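Local structure of D-xylonate dehydratase (Caulobacter crescentus, 5OYN) at residues 108-113 against 567-572; 217-222 against 290-295; 285-290 against 389-394; 312-317 against 348-353. The protein dehydrates D-xylonate to 2-dehydro-3-deoxy-D-arabinonate in D-xylose breakdown, and D-gluconate likewise, using a [2Fe-2S] cluster and magnesium. All coordinates share one frame; numbering follows the deposited sequence.

Contact 1. Residues 108-113 against 567-572; sequences AALDRN and EIYRAH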
loop_
_atom_site.group_PDB
_atom_site.type_symbol
_atom_site.label_atom_id
_atom_site.label_comp_id
_atom_site.label_asym_id
_atom_site.label_seq_id
_atom_site.Cartn_x
_atom_site.Cartn_y
_atom_site.Cartn_z
ATOM N N ALA A 108 -1.672 -20.951 -20.747
ATOM C CA ALA A 108 -2.491 -20.570 -19.600
ATOM C C ALA A 108 -3.826 -21.309 -19.552
ATOM O O ALA A 108 -4.514 -21.232 -18.524
ATOM C CB ALA A 108 -2.732 -19.062 -19.599
ATOM N N ALA A 109 -4.209 -22.019 -20.625
ATOM C CA ALA A 109 -5.417 -22.834 -20.565
ATOM C C ALA A 109 -5.328 -23.879 -19.465
ATOM O O ALA A 109 -6.362 -24.316 -18.943
ATOM C CB ALA A 109 -5.670 -23.506 -21.914
ATOM N N LEU A 110 -4.112 -24.271 -19.092
ATOM C CA LEU A 110 -3.931 -25.246 -18.030
ATOM C C LEU A 110 -4.443 -24.733 -16.693
ATOM O O LEU A 110 -4.788 -25.526 -15.811
ATOM C CB LEU A 110 -2.452 -25.596 -17.911
ATOM C CG LEU A 110 -1.972 -26.651 -18.892
ATOM C CD1 LEU A 110 -0.478 -26.857 -18.731
ATOM C CD2 LEU A 110 -2.727 -27.924 -18.618
ATOM N N ASP A 111 -4.495 -23.418 -16.521
ATOM C CA ASP A 111 -4.652 -22.839 -15.197
ATOM C C ASP A 111 -6.096 -22.546 -14.831
ATOM O O ASP A 111 -6.409 -22.456 -13.639
ATOM C CB ASP A 111 -3.820 -21.561 -15.097
ATOM C CG ASP A 111 -2.343 -21.860 -14.913
ATOM O OD1 ASP A 111 -2.042 -22.911 -14.302
ATOM O OD2 ASP A 111 -1.490 -21.067 -15.378
ATOM N N ARG A 112 -6.984 -22.411 -15.820
ATOM C CA ARG A 112 -8.355 -22.039 -15.510
ATOM C C ARG A 112 -8.994 -23.050 -14.574
ATOM O O ARG A 112 -9.646 -22.677 -13.592
ATOM C CB ARG A 112 -9.162 -21.905 -16.789
ATOM C CG ARG A 112 -10.537 -21.344 -16.555
ATOM C CD ARG A 112 -11.450 -21.674 -17.711
ATOM N NE ARG A 112 -12.001 -23.012 -17.553
ATOM C CZ ARG A 112 -12.489 -23.745 -18.544
ATOM N NH1 ARG A 112 -12.505 -23.276 -19.782
ATOM N NH2 ARG A 112 -12.968 -24.949 -18.286
ATOM N N ASN A 113 -8.787 -24.337 -14.841
ATOM C CA ASN A 113 -9.398 -25.356 -14.001
ATOM C C ASN A 113 -8.702 -25.443 -12.649
ATOM O O ASN A 113 -9.361 -25.618 -11.616
ATOM C CB ASN A 113 -9.389 -26.702 -14.734
ATOM C CG ASN A 113 -10.430 -26.768 -15.870
ATOM O OD1 ASN A 113 -11.449 -26.072 -15.845
ATOM N ND2 ASN A 113 -10.171 -27.612 -16.860
ATOM N N GLU A 567 -0.528 -34.164 -15.278
ATOM C CA GLU A 567 -1.069 -35.511 -15.129
ATOM C C GLU A 567 -2.545 -35.466 -14.755
ATOM O O GLU A 567 -3.377 -36.154 -15.366
ATOM C CB GLU A 567 -0.276 -36.297 -14.088
ATOM C CG GLU A 567 -0.977 -37.585 -13.669
ATOM C CD GLU A 567 -0.025 -38.741 -13.399
ATOM O OE1 GLU A 567 -0.496 -39.787 -12.887
ATOM O OE2 GLU A 567 1.186 -38.602 -13.689
ATOM N N ILE A 568 -2.896 -34.651 -13.758
ATOM C CA ILE A 568 -4.301 -34.515 -13.389
ATOM C C ILE A 568 -5.100 -33.961 -14.553
ATOM O O ILE A 568 -6.168 -34.482 -14.890
ATOM C CB ILE A 568 -4.462 -33.626 -12.150
ATOM C CG1 ILE A 568 -3.901 -34.324 -10.915
ATOM C CG2 ILE A 568 -5.927 -33.246 -11.971
ATOM C CD1 ILE A 568 -3.284 -33.357 -9.933
ATOM N N TYR A 569 -4.602 -32.890 -15.180
ATOM C CA TYR A 569 -5.357 -32.255 -16.258
ATOM C C TYR A 569 -5.608 -33.234 -17.397
ATOM O O TYR A 569 -6.747 -33.401 -17.854
ATOM C CB TYR A 569 -4.623 -31.019 -16.772
ATOM C CG TYR A 569 -5.399 -30.235 -17.813
ATOM C CD1 TYR A 569 -6.288 -29.233 -17.435
ATOM C CD2 TYR A 569 -5.240 -30.488 -19.175
ATOM C CE1 TYR A 569 -7.002 -28.506 -18.384
ATOM C CE2 TYR A 569 -5.959 -29.773 -20.135
ATOM C CZ TYR A 569 -6.841 -28.780 -19.732
ATOM O OH TYR A 569 -7.556 -28.049 -20.671
ATOM N N ARG A 570 -4.550 -33.900 -17.864
ATOM C CA ARG A 570 -4.714 -34.870 -18.938
ATOM C C ARG A 570 -5.677 -35.983 -18.543
ATOM O O ARG A 570 -6.362 -36.549 -19.405
ATOM C CB ARG A 570 -3.349 -35.429 -19.332
ATOM C CG ARG A 570 -2.748 -34.714 -20.524
ATOM C CD ARG A 570 -1.340 -35.169 -20.802
ATOM N NE ARG A 570 -0.916 -34.779 -22.144
ATOM C CZ ARG A 570 0.329 -34.909 -22.599
ATOM N NH1 ARG A 570 1.275 -35.424 -21.815
ATOM N NH2 ARG A 570 0.623 -34.520 -23.835
ATOM N N ALA A 571 -5.785 -36.278 -17.243
ATOM C CA ALA A 571 -6.673 -37.347 -16.804
ATOM C C ALA A 571 -8.145 -36.945 -16.863
ATOM O O ALA A 571 -8.973 -37.717 -17.354
ATOM C CB ALA A 571 -6.295 -37.793 -15.392
ATOM N N HIS A 572 -8.500 -35.749 -16.383
ATOM C CA HIS A 572 -9.902 -35.390 -16.194
ATOM C C HIS A 572 -10.431 -34.316 -17.148
ATOM O O HIS A 572 -11.632 -34.022 -17.118
ATOM C CB HIS A 572 -10.132 -34.933 -14.750
ATOM C CG HIS A 572 -9.704 -35.932 -13.722
ATOM N ND1 HIS A 572 -10.590 -36.785 -13.098
ATOM C CD2 HIS A 572 -8.487 -36.200 -13.190
ATOM C CE1 HIS A 572 -9.936 -37.538 -12.228
ATOM N NE2 HIS A 572 -8.659 -37.203 -12.264
#
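Tyr569 lays its ring against Leu110 and Asn113 in a buried helix-to-helix contact, which ties the first turn of helix 109-125, in the N-terminal family region, to the end of helix 564-572, in the C-terminal one. The short axes pass 10.8 Å apart at 80°, close to perpendicular, and the distance is bridged mainly by the tyrosine. Its CG stands anti to the backbone N (chi1 -175°), which carries the ring out from its own helix toward the other. Leu110 CD2 sits over one face, 3.8 Å from the centroid of the Tyr569 ring and shifted toward the rim on the CG side, where it comes to 3.6 Å from Tyr569 CG. This is a CH-pi contact made by a single methyl branch. One turn of helix on, Asn113 brings ND2 to 3.6 Å from Tyr569 CE1, approaching the ring obliquely with the amide and ring planes 30° apart. That amide is held by other groups: Asn113 ND2 gives its hydrogen bond to Gly580 O, while Arg112 NH2 reaches Asn113 OD1 at 3.1 Å, tilted from the carbonyl plane. Arg112 also bonds through NH1 to His292. On helix 564-572, Glu567 makes a salt bridge to Lys587 of the second subunit. No hydrogen bond joins 108-113 directly to 567-572. The chemistry thus implies that the helices meet at Tyr569 by van der Waals contact, a methyl on an aromatic face, while a hydrogen bond from Trp565 NE1 to Leu110 O links the same two helices beside it.

Contact 2. Residues 217-222 against 290-295; sequences STMNAV and QPHIVA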
loop_
_atom_site.group_PDB
_atom_site.type_symbol
_atom_site.label_atom_id
_atom_site.label_comp_id
_atom_site.label_asym_id
_atom_site.label_seq_id
_atom_site.Cartn_x
_atom_site.Cartn_y
_atom_site.Cartn_z
ATOM N N SER A 217 -11.504 -8.852 -23.357
ATOM C CA SER A 217 -12.637 -7.963 -23.566
ATOM C C SER A 217 -13.910 -8.757 -23.857
ATOM O O SER A 217 -14.999 -8.377 -23.413
ATOM C CB SER A 217 -12.337 -6.983 -24.691
ATOM O OG SER A 217 -10.974 -6.626 -24.677
ATOM N N THR A 218 -13.792 -9.883 -24.573
ATOM C CA THR A 218 -14.966 -10.706 -24.856
ATOM C C THR A 218 -15.551 -11.293 -23.576
ATOM O O THR A 218 -16.739 -11.107 -23.278
ATOM C CB THR A 218 -14.612 -11.826 -25.835
ATOM O OG1 THR A 218 -14.088 -11.268 -27.052
ATOM C CG2 THR A 218 -15.846 -12.655 -26.148
ATOM N N MET A 219 -14.729 -12.000 -22.798
ATOM C CA MET A 219 -15.240 -12.613 -21.577
ATOM C C MET A 219 -15.762 -11.574 -20.589
ATOM O O MET A 219 -16.674 -11.861 -19.809
ATOM C CB MET A 219 -14.161 -13.473 -20.923
ATOM C CG MET A 219 -13.779 -14.712 -21.723
ATOM S SD MET A 219 -15.184 -15.558 -22.491
ATOM C CE MET A 219 -16.136 -16.091 -21.057
ATOM N N ASN A 220 -15.236 -10.356 -20.618
ATOM C CA ASN A 220 -15.780 -9.376 -19.690
ATOM C C ASN A 220 -17.098 -8.806 -20.195
ATOM O O ASN A 220 -18.019 -8.583 -19.407
ATOM C CB ASN A 220 -14.729 -8.303 -19.403
ATOM C CG ASN A 220 -13.757 -8.747 -18.298
ATOM O OD1 ASN A 220 -14.111 -8.741 -17.119
ATOM N ND2 ASN A 220 -12.567 -9.211 -18.687
ATOM N N ALA A 221 -17.229 -8.609 -21.506
ATOM C CA ALA A 221 -18.534 -8.285 -22.068
ATOM C C ALA A 221 -19.531 -9.413 -21.818
ATOM O O ALA A 221 -20.711 -9.155 -21.553
ATOM C CB ALA A 221 -18.405 -7.997 -23.560
ATOM N N VAL A 222 -19.069 -10.669 -21.882
ATOM C CA VAL A 222 -19.953 -11.809 -21.640
ATOM C C VAL A 222 -20.551 -11.726 -20.244
ATOM O O VAL A 222 -21.770 -11.816 -20.067
ATOM C CB VAL A 222 -19.196 -13.133 -21.843
ATOM C CG1 VAL A 222 -19.878 -14.286 -21.073
ATOM C CG2 VAL A 222 -19.066 -13.437 -23.324
ATOM N N GLN A 290 -16.090 -19.577 -26.792
ATOM C CA GLN A 290 -16.926 -20.765 -26.931
ATOM C C GLN A 290 -16.595 -21.813 -25.875
ATOM O O GLN A 290 -17.491 -22.178 -25.096
ATOM C CB GLN A 290 -16.838 -21.316 -28.357
ATOM C CG GLN A 290 -17.528 -22.661 -28.542
ATOM C CD GLN A 290 -16.636 -23.848 -28.229
ATOM O OE1 GLN A 290 -15.586 -24.024 -28.838
ATOM N NE2 GLN A 290 -17.057 -24.673 -27.279
ATOM N N PRO A 291 -15.358 -22.324 -25.775
ATOM C CA PRO A 291 -15.078 -23.251 -24.666
ATOM C C PRO A 291 -15.455 -22.676 -23.317
ATOM O O PRO A 291 -15.941 -23.419 -22.458
ATOM C CB PRO A 291 -13.569 -23.499 -24.775
ATOM C CG PRO A 291 -13.227 -23.178 -26.157
ATOM C CD PRO A 291 -14.158 -22.086 -26.597
ATOM N N HIS A 292 -15.300 -21.361 -23.119
ATOM C CA HIS A 292 -15.555 -20.769 -21.808
ATOM C C HIS A 292 -17.035 -20.648 -21.519
ATOM O O HIS A 292 -17.463 -20.878 -20.384
ATOM C CB HIS A 292 -14.914 -19.386 -21.696
ATOM C CG HIS A 292 -13.425 -19.413 -21.734
ATOM N ND1 HIS A 292 -12.685 -20.356 -21.054
ATOM C CD2 HIS A 292 -12.535 -18.618 -22.371
ATOM C CE1 HIS A 292 -11.399 -20.140 -21.272
ATOM N NE2 HIS A 292 -11.281 -19.093 -22.070
ATOM N N ILE A 293 -17.832 -20.243 -22.507
ATOM C CA ILE A 293 -19.262 -20.125 -22.245
ATOM C C ILE A 293 -19.865 -21.496 -21.962
ATOM O O ILE A 293 -20.727 -21.639 -21.088
ATOM C CB ILE A 293 -19.968 -19.405 -23.403
ATOM C CG1 ILE A 293 -19.602 -17.918 -23.374
ATOM C CG2 ILE A 293 -21.463 -19.572 -23.285
ATOM C CD1 ILE A 293 -20.160 -17.119 -24.519
ATOM N N VAL A 294 -19.386 -22.535 -22.653
ATOM C CA VAL A 294 -19.894 -23.879 -22.394
ATOM C C VAL A 294 -19.487 -24.332 -21.003
ATOM O O VAL A 294 -20.328 -24.775 -20.209
ATOM C CB VAL A 294 -19.417 -24.870 -23.477
ATOM C CG1 VAL A 294 -19.601 -26.301 -23.002
ATOM C CG2 VAL A 294 -20.181 -24.660 -24.776
ATOM N N ALA A 295 -18.193 -24.211 -20.687
ATOM C CA ALA A 295 -17.678 -24.543 -19.357
ATOM C C ALA A 295 -18.513 -23.911 -18.244
ATOM O O ALA A 295 -18.875 -24.576 -17.270
ATOM C CB ALA A 295 -16.216 -24.097 -19.238
#
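Met219 and His292 meet at about a right angle, the thioether chain running across the base of the imidazole rather than along it. Met219 CG is anti to the carbonyl carbon (chi1 -67°), and two further bends in the chain bring the methyl back over the histidine stem, where Met219 CE lies 3.6 Å from His292 CB. The sulfur comes in obliquely: Met219 SD is 5.0 Å from the centroid of the His292 ring and 71° off its normal, with His292 CD2 4.0 Å from Met219 SD. It is therefore a loose Met-aromatic contact. One turn on along 215-225, Val222 meets Ile293, the residue next to His292, by their branch ends, CG2 of Val222 lying 4.0 Å from Ile293 CD1. All four side chains are buried, and no hydrogen bond runs between 217-222 and 290-295. Met219 lies by CB and CD2 of His292, while NE2, next to CD2, bonds to OQ2 of the carbamate on the carboxylated Lys139, a magnesium ligand. Helix 289-299 thereby supplies a second-shell residue of the metal site. Helix 270-282 covers the Val222-Ile293 end, with Val280 touching both. Helix 141-151 borders the histidine end through Thr141, against Met219, and Pro142, against His292. The pair of helices 215-225 and 289-299 is thus bordered by helices 270-282 and 141-151 near the centre of the chain.

Contact 3. Residues 285-290 against 389-394; sequences GSTNAQ and AGFLVL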
loop_
_atom_site.group_PDB
_atom_site.type_symbol
_atom_site.label_atom_id
_atom_site.label_comp_id
_atom_site.label_asym_id
_atom_site.label_seq_id
_atom_site.Cartn_x
_atom_site.Cartn_y
_atom_site.Cartn_z
ATOM N N GLY A 285 -16.405 -10.988 -31.102
ATOM C CA GLY A 285 -15.702 -11.621 -30.005
ATOM C C GLY A 285 -14.828 -12.801 -30.400
ATOM O O GLY A 285 -14.820 -13.293 -31.527
ATOM N N SER A 286 -14.093 -13.275 -29.404
ATOM C CA SER A 286 -13.061 -14.277 -29.595
ATOM C C SER A 286 -13.628 -15.692 -29.578
ATOM O O SER A 286 -14.517 -16.023 -28.785
ATOM C CB SER A 286 -12.012 -14.137 -28.501
ATOM O OG SER A 286 -11.442 -15.390 -28.164
ATOM N N THR A 287 -13.069 -16.538 -30.441
ATOM C CA THR A 287 -13.409 -17.955 -30.454
ATOM C C THR A 287 -13.116 -18.637 -29.129
ATOM O O THR A 287 -13.628 -19.730 -28.872
ATOM C CB THR A 287 -12.626 -18.654 -31.553
ATOM O OG1 THR A 287 -11.227 -18.578 -31.240
ATOM C CG2 THR A 287 -12.902 -17.983 -32.910
ATOM N N ASN A 288 -12.275 -18.047 -28.289
ATOM C CA ASN A 288 -12.061 -18.659 -26.990
ATOM C C ASN A 288 -13.284 -18.513 -26.104
ATOM O O ASN A 288 -13.412 -19.255 -25.123
ATOM C CB ASN A 288 -10.826 -18.061 -26.333
ATOM C CG ASN A 288 -9.565 -18.440 -27.053
ATOM O OD1 ASN A 288 -9.479 -19.517 -27.635
ATOM N ND2 ASN A 288 -8.577 -17.563 -27.031
ATOM N N ALA A 289 -14.195 -17.593 -26.442
ATOM C CA ALA A 289 -15.433 -17.480 -25.680
ATOM C C ALA A 289 -16.212 -18.786 -25.698
ATOM O O ALA A 289 -16.897 -19.109 -24.716
ATOM C CB ALA A 289 -16.291 -16.333 -26.216
ATOM N N GLN A 290 -16.090 -19.577 -26.792
ATOM C CA GLN A 290 -16.926 -20.765 -26.931
ATOM C C GLN A 290 -16.595 -21.813 -25.875
ATOM O O GLN A 290 -17.491 -22.178 -25.096
ATOM C CB GLN A 290 -16.838 -21.316 -28.357
ATOM C CG GLN A 290 -17.528 -22.661 -28.542
ATOM C CD GLN A 290 -16.636 -23.848 -28.229
ATOM O OE1 GLN A 290 -15.586 -24.024 -28.838
ATOM N NE2 GLN A 290 -17.057 -24.673 -27.279
ATOM N N ALA A 389 -21.804 -12.744 -38.851
ATOM C CA ALA A 389 -20.563 -12.549 -38.107
ATOM C C ALA A 389 -20.371 -13.553 -36.981
ATOM O O ALA A 389 -19.271 -13.620 -36.417
ATOM C CB ALA A 389 -20.500 -11.134 -37.535
ATOM N N GLY A 390 -21.400 -14.327 -36.654
ATOM C CA GLY A 390 -21.300 -15.314 -35.601
ATOM C C GLY A 390 -20.308 -16.404 -35.936
ATOM O O GLY A 390 -19.751 -16.484 -37.026
ATOM N N PHE A 391 -20.073 -17.262 -34.955
ATOM C CA PHE A 391 -19.232 -18.414 -35.204
ATOM C C PHE A 391 -19.965 -19.345 -36.140
ATOM O O PHE A 391 -21.197 -19.387 -36.166
ATOM C CB PHE A 391 -18.880 -19.136 -33.906
ATOM C CG PHE A 391 -18.116 -18.288 -32.930
ATOM C CD1 PHE A 391 -17.057 -17.498 -33.356
ATOM C CD2 PHE A 391 -18.461 -18.269 -31.590
ATOM C CE1 PHE A 391 -16.347 -16.704 -32.453
ATOM C CE2 PHE A 391 -17.754 -17.479 -30.684
ATOM C CZ PHE A 391 -16.700 -16.698 -31.118
ATOM N N LEU A 392 -19.202 -20.072 -36.939
ATOM C CA LEU A 392 -19.757 -21.021 -37.890
ATOM C C LEU A 392 -19.271 -22.409 -37.490
ATOM O O LEU A 392 -18.130 -22.775 -37.779
ATOM C CB LEU A 392 -19.343 -20.666 -39.311
ATOM C CG LEU A 392 -19.896 -21.675 -40.320
ATOM C CD1 LEU A 392 -21.416 -21.796 -40.165
ATOM C CD2 LEU A 392 -19.519 -21.305 -41.736
ATOM N N VAL A 393 -20.121 -23.194 -36.826
ATOM C CA VAL A 393 -19.705 -24.555 -36.507
ATOM C C VAL A 393 -19.595 -25.372 -37.785
ATOM O O VAL A 393 -20.420 -25.254 -38.704
ATOM C CB VAL A 393 -20.636 -25.218 -35.479
ATOM C CG1 VAL A 393 -22.045 -25.011 -35.861
ATOM C CG2 VAL A 393 -20.318 -26.717 -35.364
ATOM N N LEU A 394 -18.535 -26.168 -37.862
ATOM C CA LEU A 394 -18.217 -26.975 -39.024
ATOM C C LEU A 394 -18.097 -28.432 -38.603
ATOM O O LEU A 394 -17.579 -28.746 -37.522
ATOM C CB LEU A 394 -16.920 -26.504 -39.691
ATOM C CG LEU A 394 -16.943 -25.168 -40.454
ATOM C CD1 LEU A 394 -15.803 -25.111 -41.477
ATOM C CD2 LEU A 394 -18.289 -24.912 -41.143
#
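Phe391 pushes its ring into the turn at Ser286 and Thr287, just ahead of helix 289-299. Coming along 389-394, the chain is first fixed by its backbone: Ala389 and Gly390 pair with Ile315 and Tyr313, and Gly390 O takes a hydrogen bond from Ser406 OG. Phe391 follows and carries the contact: with CG anti to its carbonyl carbon (chi1 -61°), the far end of its ring reaches the turn. Ser286 O lies at the ring edge, near the ring plane, 3.3 Å from Phe391 CZ, so the carbonyl faces the slightly positive rim of C-H groups. Thr287 comes in obliquely, its CA 3.6 Å from Phe391 CZ and its methyl CG2 3.7 Å from Phe391 CE1. Ser286 O also accepts from Ala289 N, closing a type I turn, and Ser286 OG makes the capping bond, accepting from Asn288 N at 2.8 Å. An alanine in place of Phe391 is likely to open a gap beside Thr287 and leave this turn without its packing partner. Beyond it, Leu392 packs on Tyr313 and Leu533, Val393 packs on Phe401, and Leu394 bonds through its backbone to Ala402. Within this chain 392-393, a weakly bonded strand, is one edge of the small antiparallel sheet with 401-404 and 507-511, whose Ile403 and Leu508 also touch Thr287; this sheet abuts the start of helix 289-299.

Contact 4. Residues 312-317 against 348-353; sequences AYDIPL and QGRLHG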
loop_
_atom_site.group_PDB
_atom_site.type_symbol
_atom_site.label_atom_id
_atom_site.label_comp_id
_atom_site.label_asym_id
_atom_site.label_seq_id
_atom_site.Cartn_x
_atom_site.Cartn_y
_atom_site.Cartn_z
ATOM N N ALA A 312 -26.805 -18.099 -33.599
ATOM C CA ALA A 312 -26.232 -16.760 -33.599
ATOM C C ALA A 312 -25.362 -16.454 -34.816
ATOM O O ALA A 312 -24.858 -15.334 -34.926
ATOM C CB ALA A 312 -25.412 -16.554 -32.323
ATOM N N TYR A 313 -25.184 -17.400 -35.742
ATOM C CA TYR A 313 -24.311 -17.158 -36.893
ATOM C C TYR A 313 -24.731 -15.920 -37.695
ATOM O O TYR A 313 -23.873 -15.157 -38.160
ATOM C CB TYR A 313 -24.283 -18.395 -37.797
ATOM C CG TYR A 313 -23.465 -18.219 -39.063
ATOM C CD1 TYR A 313 -22.137 -17.802 -39.003
ATOM C CD2 TYR A 313 -24.017 -18.471 -40.318
ATOM C CE1 TYR A 313 -21.386 -17.642 -40.151
ATOM C CE2 TYR A 313 -23.275 -18.305 -41.475
ATOM C CZ TYR A 313 -21.960 -17.896 -41.385
ATOM O OH TYR A 313 -21.204 -17.725 -42.521
ATOM N N ASP A 314 -26.036 -15.708 -37.883
ATOM C CA ASP A 314 -26.516 -14.619 -38.728
ATOM C C ASP A 314 -26.678 -13.306 -37.969
ATOM O O ASP A 314 -27.503 -12.467 -38.364
ATOM C CB ASP A 314 -27.835 -15.004 -39.401
ATOM C CG ASP A 314 -28.977 -15.182 -38.406
ATOM O OD1 ASP A 314 -28.735 -15.126 -37.172
ATOM O OD2 ASP A 314 -30.126 -15.387 -38.869
ATOM N N ILE A 315 -25.939 -13.129 -36.879
ATOM C CA ILE A 315 -25.835 -11.823 -36.226
ATOM C C ILE A 315 -24.795 -10.990 -36.970
ATOM O O ILE A 315 -23.672 -11.476 -37.198
ATOM C CB ILE A 315 -25.449 -11.988 -34.763
ATOM C CG1 ILE A 315 -26.435 -12.919 -34.041
ATOM C CG2 ILE A 315 -25.352 -10.618 -34.092
ATOM C CD1 ILE A 315 -27.586 -12.224 -33.371
ATOM N N PRO A 316 -25.110 -9.762 -37.376
ATOM C CA PRO A 316 -24.092 -8.920 -38.013
ATOM C C PRO A 316 -23.086 -8.396 -36.991
ATOM O O PRO A 316 -23.352 -8.317 -35.785
ATOM C CB PRO A 316 -24.900 -7.775 -38.626
ATOM C CG PRO A 316 -26.141 -7.682 -37.781
ATOM C CD PRO A 316 -26.395 -9.065 -37.193
ATOM N N LEU A 317 -21.907 -8.047 -37.500
ATOM C CA LEU A 317 -20.842 -7.455 -36.699
ATOM C C LEU A 317 -21.089 -5.960 -36.572
ATOM O O LEU A 317 -21.160 -5.258 -37.585
ATOM C CB LEU A 317 -19.488 -7.714 -37.355
ATOM C CG LEU A 317 -18.330 -6.882 -36.812
ATOM C CD1 LEU A 317 -17.981 -7.322 -35.391
ATOM C CD2 LEU A 317 -17.123 -6.960 -37.733
ATOM N N GLN A 348 -33.850 -5.797 -31.909
ATOM C CA GLN A 348 -34.208 -6.750 -32.957
ATOM C C GLN A 348 -34.693 -8.079 -32.395
ATOM O O GLN A 348 -34.663 -9.088 -33.107
ATOM C CB GLN A 348 -33.035 -7.015 -33.900
ATOM C CG GLN A 348 -32.291 -5.799 -34.319
ATOM C CD GLN A 348 -33.122 -4.916 -35.181
ATOM O OE1 GLN A 348 -33.645 -5.354 -36.207
ATOM N NE2 GLN A 348 -33.267 -3.660 -34.778
ATOM N N GLY A 349 -35.102 -8.110 -31.131
ATOM C CA GLY A 349 -35.652 -9.321 -30.556
ATOM C C GLY A 349 -34.697 -10.489 -30.438
ATOM O O GLY A 349 -35.148 -11.615 -30.191
ATOM N N ARG A 350 -33.387 -10.262 -30.591
ATOM C CA ARG A 350 -32.395 -11.313 -30.387
ATOM C C ARG A 350 -31.941 -11.458 -28.927
ATOM O O ARG A 350 -31.014 -12.227 -28.658
ATOM C CB ARG A 350 -31.179 -11.076 -31.271
ATOM C CG ARG A 350 -31.520 -10.583 -32.649
ATOM C CD ARG A 350 -32.036 -11.708 -33.526
ATOM N NE ARG A 350 -31.280 -12.955 -33.400
ATOM C CZ ARG A 350 -30.581 -13.502 -34.397
ATOM N NH1 ARG A 350 -30.522 -12.894 -35.583
ATOM N NH2 ARG A 350 -29.930 -14.651 -34.209
ATOM N N LEU A 351 -32.574 -10.765 -27.982
ATOM C CA LEU A 351 -32.228 -10.877 -26.570
ATOM C C LEU A 351 -33.449 -11.276 -25.755
ATOM O O LEU A 351 -34.547 -10.758 -25.980
ATOM C CB LEU A 351 -31.696 -9.548 -26.005
ATOM C CG LEU A 351 -30.222 -9.192 -26.108
ATOM C CD1 LEU A 351 -29.892 -8.137 -25.062
ATOM C CD2 LEU A 351 -29.349 -10.427 -25.963
ATOM N N HIS A 352 -33.251 -12.169 -24.788
ATOM C CA HIS A 352 -34.248 -12.377 -23.740
ATOM C C HIS A 352 -34.132 -11.224 -22.749
ATOM O O HIS A 352 -33.310 -11.256 -21.827
ATOM C CB HIS A 352 -34.049 -13.719 -23.052
ATOM C CG HIS A 352 -33.978 -14.874 -23.993
ATOM N ND1 HIS A 352 -35.021 -15.219 -24.827
ATOM C CD2 HIS A 352 -32.993 -15.771 -24.227
ATOM C CE1 HIS A 352 -34.678 -16.277 -25.539
ATOM N NE2 HIS A 352 -33.454 -16.634 -25.193
ATOM N N GLY A 353 -34.960 -10.199 -22.937
ATOM C CA GLY A 353 -34.884 -8.997 -22.129
ATOM C C GLY A 353 -35.394 -9.143 -20.709
ATOM O O GLY A 353 -35.178 -8.232 -19.903
#
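Arg350 reaches across to Asp314 and Ile315, making a salt bridge at one side of its guanidinium group and an apolar contact over one face. Both terminal nitrogens converge on a single oxygen: Arg350 NH2 is 3.2 Å from Asp314 OD1, and Arg350 NH1 is 3.3 Å from the same Asp314 OD1. The two bonds use that oxygen differently. NH2 meets the syn lone pair, on the side of the other oxygen, whereas NH1 comes from above the carboxylate plane. The acceptor itself lies in the guanidinium plane, with the two flat groups 69° apart, so this is an end-on grip on one atom rather than a flat, two-oxygen pairing. Ile315 CD1 sits over the centre of the cation, 3.4 Å from Arg350 CZ. Bends at chi2 and chi3 (-77° and -43°) fold the arginine chain back to bring its head there. A leucine in its place would probably leave Asp314 OD1 without both of these donors and Ile315 CD1 without the flat group it rests on. Ile315 N bonds to Ala312 O at 3.1 Å, closing a type I turn; Tyr313 and Ile315 also pair by backbone with Gly390 and Ala389. The ionic pair lies toward solvent, with Ile315 buried. Away from the active site, this is a surface salt bridge between two loops: the turn following helix 306-312 is pinned to the loop that leaves helix 337-347.

Overall arrangement
Contact 1 closes the longest loop of the four, and the other three are nested inside it; contacts 2 and 3 interleave in sequence, and contact 4 lies within the span of contact 3. Contacts 1, 2 and 4 lie nearly in line, with contact 3 beside contact 2; contacts 1 and 4 are on opposite sides of the chain's centre, 33 Å apart between centres. Contacts 2 and 3 are only 10 Å apart and share Gln290 and helix 289-299, near the magnesium site. Contacts 3 and 4 touch through the backbones of 389-390 and 313-315. Contacts 1 and 3 join the two family regions, which also share the magnesium site: Glu101 and Asp138 from the N-terminal one, Glu472 from the C-terminal.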